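Local coordinates for protein L-asparaginase 1 (Escherichia coli, PDB 6NXC) that hydrolyses L-asparagine to L-aspartate and ammonium as a homotetrameric cytoplasmic enzyme switched on allosterically by its own substrate, at residues 330-334 with 335-339. The protein carries 1 engineered substitution. Sequence-based numbering, arbitrary orientation.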
# COMPACT_ATOMS: atom_id res chain seq x y z
N HIS B 330 -14.94 24.93 -16.29
CA HIS B 330 -15.60 26.11 -15.65
C HIS B 330 -14.69 27.29 -15.83
O HIS B 330 -15.16 28.40 -16.29
CB HIS B 330 -15.93 25.94 -14.18
CG HIS B 330 -17.24 25.21 -14.00
ND1 HIS B 330 -18.44 25.89 -13.93
CD2 HIS B 330 -17.53 23.93 -13.78
CE1 HIS B 330 -19.39 25.01 -13.77
NE2 HIS B 330 -18.87 23.82 -13.63
N TYR B 331 -13.38 27.09 -15.56
CA TYR B 331 -12.43 28.20 -15.66
C TYR B 331 -12.29 28.69 -17.11
O TYR B 331 -12.50 29.88 -17.38
CB TYR B 331 -11.08 27.76 -15.06
CG TYR B 331 -9.92 28.62 -15.48
CD1 TYR B 331 -9.78 29.89 -15.01
CD2 TYR B 331 -8.98 28.14 -16.34
CE1 TYR B 331 -8.70 30.69 -15.36
CE2 TYR B 331 -7.92 28.93 -16.75
CZ TYR B 331 -7.80 30.22 -16.27
OH TYR B 331 -6.75 30.92 -16.72
N LEU B 332 -12.04 27.79 -18.04
CA LEU B 332 -11.75 28.20 -19.42
C LEU B 332 -13.03 28.73 -20.09
O LEU B 332 -12.88 29.76 -20.81
CB LEU B 332 -11.20 26.98 -20.19
CG LEU B 332 -9.78 26.59 -19.83
CD1 LEU B 332 -9.50 25.24 -20.45
CD2 LEU B 332 -8.74 27.63 -20.26
N LEU B 333 -14.22 28.16 -19.88
CA LEU B 333 -15.46 28.68 -20.53
C LEU B 333 -15.77 30.07 -19.96
O LEU B 333 -16.50 30.78 -20.61
CB LEU B 333 -16.65 27.77 -20.23
CG LEU B 333 -16.59 26.37 -20.83
CD1 LEU B 333 -17.63 25.43 -20.32
CD2 LEU B 333 -16.75 26.52 -22.30
N SER B 334 -15.34 30.37 -18.75
CA SER B 334 -15.65 31.68 -18.10
C SER B 334 -14.64 32.72 -18.59
O SER B 334 -14.81 33.90 -18.16
CB SER B 334 -15.58 31.55 -16.57
OG SER B 334 -16.52 30.59 -16.10
N GLN B 335 -13.61 32.35 -19.35
CA GLN B 335 -12.52 33.31 -19.76
C GLN B 335 -12.85 33.81 -21.17
O GLN B 335 -13.83 33.39 -21.81
CB GLN B 335 -11.08 32.76 -19.70
CG GLN B 335 -10.50 32.28 -18.35
CD GLN B 335 -11.03 33.03 -17.14
OE1 GLN B 335 -10.60 34.18 -16.96
NE2 GLN B 335 -11.94 32.44 -16.29
N GLU B 336 -12.08 34.79 -21.64
CA GLU B 336 -12.29 35.37 -22.99
C GLU B 336 -11.57 34.51 -24.03
O GLU B 336 -10.58 34.94 -24.57
CB GLU B 336 -11.78 36.82 -22.99
CG GLU B 336 -12.75 37.76 -22.28
CD GLU B 336 -14.16 37.91 -22.84
OE1 GLU B 336 -15.00 38.50 -22.13
OE2 GLU B 336 -14.44 37.44 -23.96
N LEU B 337 -12.07 33.30 -24.28
CA LEU B 337 -11.36 32.34 -25.16
C LEU B 337 -12.36 31.79 -26.17
O LEU B 337 -13.39 31.44 -25.75
CB LEU B 337 -10.79 31.19 -24.31
CG LEU B 337 -9.81 31.65 -23.24
CD1 LEU B 337 -9.44 30.52 -22.31
CD2 LEU B 337 -8.57 32.31 -23.84
N ASP B 338 -11.92 31.47 -27.39
CA ASP B 338 -12.79 30.81 -28.36
C ASP B 338 -12.71 29.27 -28.18
O ASP B 338 -11.83 28.81 -27.50
CB ASP B 338 -12.43 31.39 -29.73
CG ASP B 338 -11.14 30.91 -30.33
OD1 ASP B 338 -10.59 29.92 -29.86
OD2 ASP B 338 -10.69 31.56 -31.30
N THR B 339 -13.62 28.53 -28.75
CA THR B 339 -13.74 27.06 -28.66
C THR B 339 -12.42 26.38 -29.02
O THR B 339 -12.01 25.40 -28.28
CB THR B 339 -14.95 26.56 -29.43
OG1 THR B 339 -16.12 27.14 -28.87
CG2 THR B 339 -15.11 25.07 -29.22
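The side-chain amide of Q335 folds back onto the last turn of helix 322-333, where its NE2 donates to the backbone O of Y331 at 2.8 Å. That bond is fairly straight (159° at the hydrogen), and the carbonyl oxygen lies almost exactly in the amide plane. One residue further along the helix, L332 O accepts the backbone N of Q335 at 3.1 Å. P226 O takes a second hydrogen bond from Q335 NE2, so the amide ties this turn to the loop before strand 232-236. S334 OG donates to H330 O at 2.6 Å and also bonds T228 N of the same loop. A bend at chi2 (-31°) curls the Q335 chain over the Y331 ring: CG sits over one face, 4.1 Å from the ring centroid, in a CH-pi contact, and the amide lies only 17° from parallel to the ring. An alanine here would probably leave Y331 O and P226 O without their shared amide donor and take away the CG packing on the Y331 ring. Beyond an inverse gamma turn centred on E336, the chain turns, and L337 CD1 meets L332 CD2 at 3.6 Å. Both leucines pack on I342 of helix 339-346, whose N-cap is D338, so this tight connection joins two consecutive helices of the C-terminal domain.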